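Local coordinates for protein extracellular ligand-binding receptor (Rhodopseudomonas palustris, PDB 3SG0) that binds benzoylformate and probably serves as the solute-binding receptor of an ABC transporter for aromatic acids, at residues 26-31 with 59-64; 143-148 with 370-375; 148-153 with 264-269. One frame throughout, in Å; residues are numbered along the deposited sequence. Where two conformers were deposited one is given.

Contact 1 of 3, residues 26-31 with 59-64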
loop_
_atom_site.group_PDB
_atom_site.type_symbol
_atom_site.label_atom_id
_atom_site.label_comp_id
_atom_site.label_asym_id
_atom_site.label_seq_id
_atom_site.Cartn_x
_atom_site.Cartn_y
_atom_site.Cartn_z
ATOM N N ALA A 26 -9.073 25.976 -17.031
ATOM C CA ALA A 26 -8.121 24.975 -16.561
ATOM C C ALA A 26 -8.524 23.575 -17.012
ATOM O O ALA A 26 -9.707 23.237 -17.032
ATOM C CB ALA A 26 -8.001 25.024 -15.041
ATOM N N GLU A 27 -7.530 22.773 -17.384
ATOM C CA GLU A 27 -7.737 21.359 -17.657
ATOM C C GLU A 27 -7.826 20.662 -16.308
ATOM O O GLU A 27 -7.718 21.319 -15.278
ATOM C CB GLU A 27 -6.570 20.796 -18.471
ATOM C CG GLU A 27 -5.272 20.585 -17.687
ATOM C CD GLU A 27 -4.357 21.801 -17.663
ATOM O OE1 GLU A 27 -3.126 21.610 -17.543
ATOM O OE2 GLU A 27 -4.857 22.941 -17.754
ATOM N N ILE A 28 -8.016 19.346 -16.306
ATOM C CA ILE A 28 -8.000 18.592 -15.056
ATOM C C ILE A 28 -6.554 18.459 -14.591
ATOM O O ILE A 28 -5.663 18.161 -15.390
ATOM C CB ILE A 28 -8.641 17.214 -15.238
ATOM C CG1 ILE A 28 -10.120 17.375 -15.604
ATOM C CG2 ILE A 28 -8.490 16.393 -13.973
ATOM C CD1 ILE A 28 -10.801 16.089 -16.022
ATOM N N LYS A 29 -6.317 18.690 -13.304
ATOM C CA LYS A 29 -4.960 18.644 -12.759
ATOM C C LYS A 29 -4.896 17.693 -11.587
ATOM O O LYS A 29 -5.730 17.753 -10.680
ATOM C CB LYS A 29 -4.517 20.033 -12.320
ATOM C CG LYS A 29 -4.419 21.040 -13.447
ATOM C CD LYS A 29 -3.977 22.384 -12.909
ATOM C CE LYS A 29 -3.718 23.374 -14.026
ATOM N NZ LYS A 29 -3.068 24.610 -13.504
ATOM N N ILE A 30 -3.919 16.795 -11.618
ATOM C CA ILE A 30 -3.762 15.778 -10.591
ATOM C C ILE A 30 -2.380 15.954 -9.981
ATOM O O ILE A 30 -1.375 15.941 -10.708
ATOM C CB ILE A 30 -3.845 14.364 -11.196
ATOM C CG1 ILE A 30 -5.135 14.165 -12.000
ATOM C CG2 ILE A 30 -3.677 13.307 -10.116
ATOM C CD1 ILE A 30 -6.392 14.166 -11.190
ATOM N N GLY A 31 -2.310 16.147 -8.669
ATOM C CA GLY A 31 -1.034 16.262 -7.982
ATOM C C GLY A 31 -0.668 14.958 -7.318
ATOM O O GLY A 31 -1.537 14.296 -6.750
ATOM N N GLY A 59 -12.993 12.027 -19.888
ATOM C CA GLY A 59 -14.260 12.730 -20.023
ATOM C C GLY A 59 -14.213 13.859 -21.036
ATOM O O GLY A 59 -14.993 14.809 -20.955
ATOM N N GLY A 60 -13.289 13.763 -21.988
ATOM C CA GLY A 60 -13.131 14.780 -23.013
ATOM C C GLY A 60 -12.236 15.938 -22.611
ATOM O O GLY A 60 -12.028 16.873 -23.387
ATOM N N GLU A 61 -11.697 15.878 -21.396
ATOM C CA GLU A 61 -10.833 16.935 -20.891
ATOM C C GLU A 61 -9.396 16.462 -20.805
ATOM O O GLU A 61 -9.131 15.308 -20.456
ATOM C CB GLU A 61 -11.280 17.369 -19.494
ATOM C CG GLU A 61 -12.652 18.008 -19.436
ATOM C CD GLU A 61 -12.659 19.414 -19.993
ATOM O OE1 GLU A 61 -11.643 20.125 -19.831
ATOM O OE2 GLU A 61 -13.679 19.805 -20.595
ATOM N N LYS A 62 -8.465 17.360 -21.101
ATOM C CA LYS A 62 -7.055 17.065 -20.898
ATOM C C LYS A 62 -6.771 16.913 -19.409
ATOM O O LYS A 62 -7.384 17.589 -18.580
ATOM C CB LYS A 62 -6.174 18.171 -21.486
ATOM C CG LYS A 62 -4.682 17.876 -21.386
ATOM C CD LYS A 62 -3.830 18.944 -22.058
ATOM C CE LYS A 62 -3.765 20.218 -21.232
ATOM N NZ LYS A 62 -2.733 21.157 -21.757
ATOM N N VAL A 63 -5.846 16.019 -19.083
ATOM C CA VAL A 63 -5.423 15.802 -17.708
ATOM C C VAL A 63 -3.919 16.014 -17.644
ATOM O O VAL A 63 -3.175 15.457 -18.457
ATOM C CB VAL A 63 -5.743 14.371 -17.245
ATOM C CG1 VAL A 63 -5.330 14.170 -15.786
ATOM C CG2 VAL A 63 -7.222 14.068 -17.425
ATOM N N THR A 64 -3.476 16.835 -16.697
ATOM C CA THR A 64 -2.062 17.090 -16.477
ATOM C C THR A 64 -1.687 16.586 -15.085
ATOM O O THR A 64 -2.398 16.857 -14.112
ATOM C CB THR A 64 -1.773 18.590 -16.550
ATOM O OG1 THR A 64 -2.145 19.082 -17.846
ATOM C CG2 THR A 64 -0.294 18.866 -16.304
HETATM O O HOH W 1 -11.282 22.730 -19.232
#
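E27 reaches across to K62 and T64 just ahead of the point where strands 28-34 and 61-69 pair in parallel. Its CB rests on the carbonyl O of K62, 3.3 Å away. CG, placed by chi1 (74°) between the backbone N and the carbonyl carbon, lies 3.5 Å from T64 OG1 and also faces CE of K62. A bend at chi2 brings CD equally close to T64 OG1, and OE1 accepts the hydroxyl proton of OG1 through its anti lone pair at 2.7 Å. The same OE1 stands 4.3 Å from K62 NZ, too far for a salt bridge, and since K62 has a second conformer even this approach is doubtful. An alanine in place of E27 would probably leave the T64 hydroxyl without this acceptor and take a negative charge from the neighbourhood of the K62 ammonium, while CB could still lie on the K62 carbonyl.

Behind this polar face the ladder is regular: I28 N donates to K62 O, T64 N to I28 O, and I30 N to T64 O. I28 and V63 lie on the other face, where I30 CG1 meets V63 CG1 at 3.8 Å and I28 CD1 packs on CB of E61. At the loop end a water gives one hydrogen to A26 O and the other to E61 OE1.

The pair belongs to the mainly parallel sheet of one lobe of the binding protein. Helix 306-328 covers the apolar face, with I322 on I28, M315 on I30 and L326 on E61, and strand 92-94 flanks strand 28-34 on its other edge.

Contact 2 of 3, residues 143-148 with 370-375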
loop_
_atom_site.group_PDB
_atom_site.type_symbol
_atom_site.label_atom_id
_atom_site.label_comp_id
_atom_site.label_asym_id
_atom_site.label_seq_id
_atom_site.Cartn_x
_atom_site.Cartn_y
_atom_site.Cartn_z
ATOM N N ASP A 143 -4.456 -2.629 6.582
ATOM C CA ASP A 143 -3.570 -3.621 7.172
ATOM C C ASP A 143 -4.253 -4.516 8.185
ATOM O O ASP A 143 -3.814 -5.647 8.376
ATOM C CB ASP A 143 -2.354 -2.956 7.821
ATOM C CG ASP A 143 -1.358 -2.463 6.802
ATOM O OD1 ASP A 143 -1.106 -3.207 5.821
ATOM O OD2 ASP A 143 -0.844 -1.340 6.977
ATOM N N ASP A 144 -5.307 -4.048 8.849
ATOM C CA ASP A 144 -5.973 -4.919 9.809
ATOM C C ASP A 144 -6.591 -6.150 9.143
ATOM O O ASP A 144 -6.601 -7.236 9.730
ATOM C CB ASP A 144 -6.961 -4.168 10.729
ATOM C CG ASP A 144 -8.057 -3.423 9.985
ATOM O OD1 ASP A 144 -7.921 -3.122 8.791
ATOM O OD2 ASP A 144 -9.083 -3.105 10.634
ATOM N N ILE A 145 -7.079 -5.991 7.913
ATOM C CA ILE A 145 -7.604 -7.117 7.148
ATOM C C ILE A 145 -6.503 -8.140 6.900
ATOM O O ILE A 145 -6.687 -9.345 7.079
ATOM C CB ILE A 145 -8.169 -6.644 5.791
ATOM C CG1 ILE A 145 -9.344 -5.684 5.999
ATOM C CG2 ILE A 145 -8.581 -7.830 4.927
ATOM C CD1 ILE A 145 -9.754 -4.940 4.736
HETATM N N MSE A 146 -5.344 -7.648 6.482
HETATM C CA MSE A 146 -4.219 -8.519 6.194
HETATM C C MSE A 146 -3.676 -9.174 7.459
HETATM O O MSE A 146 -3.332 -10.359 7.453
HETATM C CB MSE A 146 -3.116 -7.743 5.474
HETATM C CG MSE A 146 -3.567 -7.168 4.132
HETATM SE SE MSE A 146 -4.057 -8.571 2.850
HETATM C CE MSE A 146 -4.977 -7.538 1.504
ATOM N N ALA A 147 -3.596 -8.407 8.543
ATOM C CA ALA A 147 -3.096 -8.926 9.812
ATOM C C ALA A 147 -4.005 -10.036 10.336
ATOM O O ALA A 147 -3.529 -11.045 10.862
ATOM C CB ALA A 147 -2.974 -7.810 10.826
ATOM N N GLU A 148 -5.314 -9.867 10.198
ATOM C CA GLU A 148 -6.237 -10.912 10.623
ATOM C C GLU A 148 -6.031 -12.178 9.799
ATOM O O GLU A 148 -6.006 -13.283 10.348
ATOM C CB GLU A 148 -7.688 -10.439 10.526
ATOM C CG GLU A 148 -8.062 -9.350 11.522
ATOM C CD GLU A 148 -8.133 -9.841 12.959
ATOM O OE1 GLU A 148 -8.000 -11.062 13.187
ATOM O OE2 GLU A 148 -8.325 -9.003 13.865
ATOM N N ARG A 370 -12.243 -11.007 1.724
ATOM C CA ARG A 370 -12.112 -11.609 0.406
ATOM C C ARG A 370 -10.938 -11.050 -0.372
ATOM O O ARG A 370 -10.513 -11.641 -1.365
ATOM C CB ARG A 370 -13.411 -11.469 -0.375
ATOM C CG ARG A 370 -14.544 -12.202 0.324
ATOM C CD ARG A 370 -15.905 -12.001 -0.296
ATOM N NE ARG A 370 -16.936 -12.557 0.577
ATOM C CZ ARG A 370 -18.241 -12.472 0.344
ATOM N NH1 ARG A 370 -18.683 -11.855 -0.743
ATOM N NH2 ARG A 370 -19.105 -13.003 1.200
ATOM N N SER A 371 -10.399 -9.925 0.078
ATOM C CA SER A 371 -9.268 -9.238 -0.544
ATOM C C SER A 371 -7.918 -9.770 -0.084
ATOM O O SER A 371 -6.885 -9.381 -0.622
ATOM C CB SER A 371 -9.316 -7.730 -0.229
ATOM O OG SER A 371 -8.937 -7.434 1.115
ATOM N N ALA A 372 -7.911 -10.596 0.960
ATOM C CA ALA A 372 -6.654 -11.090 1.518
ATOM C C ALA A 372 -6.269 -12.396 0.844
ATOM O O ALA A 372 -6.968 -13.405 0.975
ATOM C CB ALA A 372 -6.761 -11.282 3.027
ATOM N N PHE A 373 -5.170 -12.376 0.108
ATOM C CA PHE A 373 -4.629 -13.576 -0.527
ATOM C C PHE A 373 -3.305 -13.949 0.123
ATOM O O PHE A 373 -2.432 -13.100 0.297
ATOM C CB PHE A 373 -4.422 -13.347 -2.023
ATOM C CG PHE A 373 -5.703 -13.137 -2.782
ATOM C CD1 PHE A 373 -6.384 -14.209 -3.333
ATOM C CD2 PHE A 373 -6.245 -11.869 -2.917
ATOM C CE1 PHE A 373 -7.579 -14.015 -4.018
ATOM C CE2 PHE A 373 -7.430 -11.676 -3.600
ATOM C CZ PHE A 373 -8.093 -12.751 -4.151
ATOM N N LEU A 374 -3.148 -15.207 0.506
ATOM C CA LEU A 374 -1.888 -15.660 1.073
ATOM C C LEU A 374 -0.880 -15.885 -0.037
ATOM O O LEU A 374 -1.126 -16.673 -0.956
ATOM C CB LEU A 374 -2.083 -16.918 1.919
ATOM C CG LEU A 374 -2.804 -16.693 3.248
ATOM C CD1 LEU A 374 -3.168 -18.016 3.891
ATOM C CD2 LEU A 374 -1.944 -15.867 4.190
ATOM N N ILE A 375 0.236 -15.174 0.057
ATOM C CA ILE A 375 1.290 -15.193 -0.941
ATOM C C ILE A 375 2.531 -15.838 -0.345
ATOM O O ILE A 375 2.867 -15.596 0.819
ATOM C CB ILE A 375 1.656 -13.751 -1.383
ATOM C CG1 ILE A 375 0.402 -12.958 -1.778
ATOM C CG2 ILE A 375 2.692 -13.774 -2.503
ATOM C CD1 ILE A 375 -0.393 -13.551 -2.936
#
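M146, a selenomethionine, and I145 lie against S371 and A372, and no hydrogen bond crosses between helix and turn. The apolar contacts centre on the methyl of A372. The selenium of M146 comes within 3.8 Å of A372 CB, and CG2 of I145 approaches the same methyl more loosely, at 4.3 Å. M146 gets there by a bent chain: chi2 (-63°) folds SE back, and the nearly extended chi3 then carries CE onward to the backbone of the turn.

Contacts between carbon and oxygen form a second group. CE of M146 lies 3.4 Å from the carbonyl O of S371. In the conformer given here, one of two for S371, M146 CE is also 4.0 Å from S371 OG and I145 CG2 touches that OG at 3.8 Å, so these two contacts are less certain. All three are van der Waals contacts; the hydroxyl of this conformer hydrogen-bonds to D368 O, just before the segment.

M146 also packs on P141, Y175 and E270, and its side chain is about 8 Å from the bound benzoylformate and about 7 Å from that of A121, a ligand-binding residue. The first turn of helix 143-156 thus meets the short 3-10 turn leading into strand 373-378 close to the ligand pocket, in the two-lobed periplasmic binding protein fold of the leucine-binding family.

Contact 3 of 3, residues 148-153 with 264-269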
loop_
_atom_site.group_PDB
_atom_site.type_symbol
_atom_site.label_atom_id
_atom_site.label_comp_id
_atom_site.label_asym_id
_atom_site.label_seq_id
_atom_site.Cartn_x
_atom_site.Cartn_y
_atom_site.Cartn_z
ATOM N N GLU A 148 -5.314 -9.867 10.198
ATOM C CA GLU A 148 -6.237 -10.912 10.623
ATOM C C GLU A 148 -6.031 -12.178 9.799
ATOM O O GLU A 148 -6.006 -13.283 10.348
ATOM C CB GLU A 148 -7.688 -10.439 10.526
ATOM C CG GLU A 148 -8.062 -9.350 11.522
ATOM C CD GLU A 148 -8.133 -9.841 12.959
ATOM O OE1 GLU A 148 -8.000 -11.062 13.187
ATOM O OE2 GLU A 148 -8.325 -9.003 13.865
ATOM N N ALA A 149 -5.864 -12.023 8.491
ATOM C CA ALA A 149 -5.697 -13.178 7.613
ATOM C C ALA A 149 -4.389 -13.934 7.872
ATOM O O ALA A 149 -4.365 -15.166 7.918
ATOM C CB ALA A 149 -5.790 -12.752 6.154
ATOM N N ILE A 150 -3.293 -13.205 8.032
ATOM C CA ILE A 150 -2.017 -13.860 8.289
ATOM C C ILE A 150 -1.997 -14.487 9.686
ATOM O O ILE A 150 -1.433 -15.568 9.872
ATOM C CB ILE A 150 -0.804 -12.912 8.037
ATOM C CG1 ILE A 150 0.496 -13.715 7.924
ATOM C CG2 ILE A 150 -0.700 -11.828 9.106
ATOM C CD1 ILE A 150 0.527 -14.681 6.747
ATOM N N GLY A 151 -2.632 -13.832 10.654
ATOM C CA GLY A 151 -2.744 -14.400 11.994
ATOM C C GLY A 151 -3.452 -15.744 11.992
ATOM O O GLY A 151 -3.013 -16.700 12.645
ATOM N N LYS A 152 -4.548 -15.824 11.243
ATOM C CA LYS A 152 -5.289 -17.071 11.113
ATOM C C LYS A 152 -4.429 -18.155 10.479
ATOM O O LYS A 152 -4.446 -19.309 10.919
ATOM C CB LYS A 152 -6.557 -16.854 10.292
ATOM C CG LYS A 152 -7.652 -16.105 11.024
ATOM C CD LYS A 152 -8.930 -16.095 10.200
ATOM C CE LYS A 152 -10.101 -15.522 10.979
ATOM N NZ LYS A 152 -10.019 -14.044 11.100
ATOM N N TYR A 153 -3.683 -17.801 9.439
ATOM C CA TYR A 153 -2.811 -18.770 8.797
ATOM C C TYR A 153 -1.744 -19.274 9.761
ATOM O O TYR A 153 -1.513 -20.475 9.871
ATOM C CB TYR A 153 -2.147 -18.204 7.540
ATOM C CG TYR A 153 -1.229 -19.213 6.905
ATOM C CD1 TYR A 153 -1.742 -20.241 6.126
ATOM C CD2 TYR A 153 0.139 -19.177 7.122
ATOM C CE1 TYR A 153 -0.919 -21.185 5.557
ATOM C CE2 TYR A 153 0.975 -20.127 6.558
ATOM C CZ TYR A 153 0.436 -21.126 5.773
ATOM O OH TYR A 153 1.253 -22.075 5.202
ATOM N N GLY A 264 10.457 -18.839 0.737
ATOM C CA GLY A 264 9.512 -19.404 1.676
ATOM C C GLY A 264 8.757 -18.396 2.522
ATOM O O GLY A 264 7.843 -18.779 3.249
ATOM N N ALA A 265 9.124 -17.119 2.447
ATOM C CA ALA A 265 8.375 -16.103 3.180
ATOM C C ALA A 265 6.913 -16.128 2.747
ATOM O O ALA A 265 6.614 -16.304 1.563
ATOM C CB ALA A 265 8.967 -14.723 2.951
ATOM N N ILE A 266 6.011 -15.938 3.704
ATOM C CA ILE A 266 4.583 -15.897 3.437
ATOM C C ILE A 266 4.028 -14.598 3.999
ATOM O O ILE A 266 4.449 -14.148 5.069
ATOM C CB ILE A 266 3.867 -17.120 4.060
ATOM C CG1 ILE A 266 4.260 -18.391 3.303
ATOM C CG2 ILE A 266 2.351 -16.928 4.068
ATOM C CD1 ILE A 266 3.877 -19.681 4.000
ATOM N N PHE A 267 3.099 -13.991 3.272
ATOM C CA PHE A 267 2.419 -12.787 3.740
ATOM C C PHE A 267 1.007 -12.747 3.189
ATOM O O PHE A 267 0.708 -13.407 2.186
ATOM C CB PHE A 267 3.182 -11.508 3.350
ATOM C CG PHE A 267 3.354 -11.304 1.856
ATOM C CD1 PHE A 267 2.467 -10.521 1.129
ATOM C CD2 PHE A 267 4.433 -11.865 1.194
ATOM C CE1 PHE A 267 2.652 -10.317 -0.232
ATOM C CE2 PHE A 267 4.616 -11.674 -0.168
ATOM C CZ PHE A 267 3.733 -10.895 -0.874
ATOM N N ALA A 268 0.134 -11.992 3.843
ATOM C CA ALA A 268 -1.183 -11.723 3.293
ATOM C C ALA A 268 -1.084 -10.486 2.408
ATOM O O ALA A 268 -0.585 -9.440 2.838
ATOM C CB ALA A 268 -2.188 -11.506 4.413
ATOM N N GLY A 269 -1.548 -10.600 1.171
ATOM C CA GLY A 269 -1.456 -9.508 0.229
ATOM C C GLY A 269 -2.574 -9.488 -0.792
ATOM O O GLY A 269 -3.665 -10.037 -0.592
#
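I150 fills the middle of the contact between helix 143-156 and strand 266-269, lying over I266 and A268. The helix and strand segments run roughly antiparallel, at 145°, with their axes 7.6 Å apart at the closest point. The small side chains of A149 and A268 are consistent with this close approach: A268 CB sits 4.1 Å from I150 CB, and A149 CB comes to 4.2 Å from A268 CB. CG1 of I150 is anti to the backbone N (chi1 -164°), and from there CD1 extends over the strand backbone, lying 3.9 Å from I266 CG2 and 4.0 Å from both F267 CA and A268 N. The isoleucine chains cross at a slant. L374 and Y244 pack on I150 as well, enclosing it within the protein.

Toward the end of the helical segment the fit is thinner. Y153 meets I266 through a single methyl, CD1, which lies 3.7 Å from the tyrosine OH and 3.9 Å from CE2. The two side chains stand at about a right angle, and the methyl approaches the ring obliquely. Here Y153 is only partly exposed, with K385 and L374 also touching it. K152 is exposed and makes no contact with the strand. F267 points away from the helix, but into the protein: its side chain packs on A250 and I375 and lies about 9 Å from the bound benzoylformate.

Alternation of side chains along the strand thus sends I266 and A268 to the helix and F267 to the opposite face. This is apolar helix-on-sheet packing, in which helix 143-156 packs on strands 266-269 and 373-378 of the three-stranded antiparallel sheet that strand 381-384 completes.

How the contacts relate
From the N terminus, contact 1 closes first, pairing strands 28-34 and 61-69 around the intervening helix 41-50 before the chain enters helix 143-156. Contact 2 then spans more than two hundred residues, from the start of that helix to the lead-in of strand 373-378. Contact 3 opens at E148, which both share, and closes at strand 266-269, within the span of contact 2. The two strands are sheet neighbours, linked by F373 O with G269 N and I375 N with F267 O, so one helix packs on strand 266-269 and on the residues that lead into its neighbour. Contact 1 lies across the chain's centre, about 35 and 40 Å from these two, centre to centre.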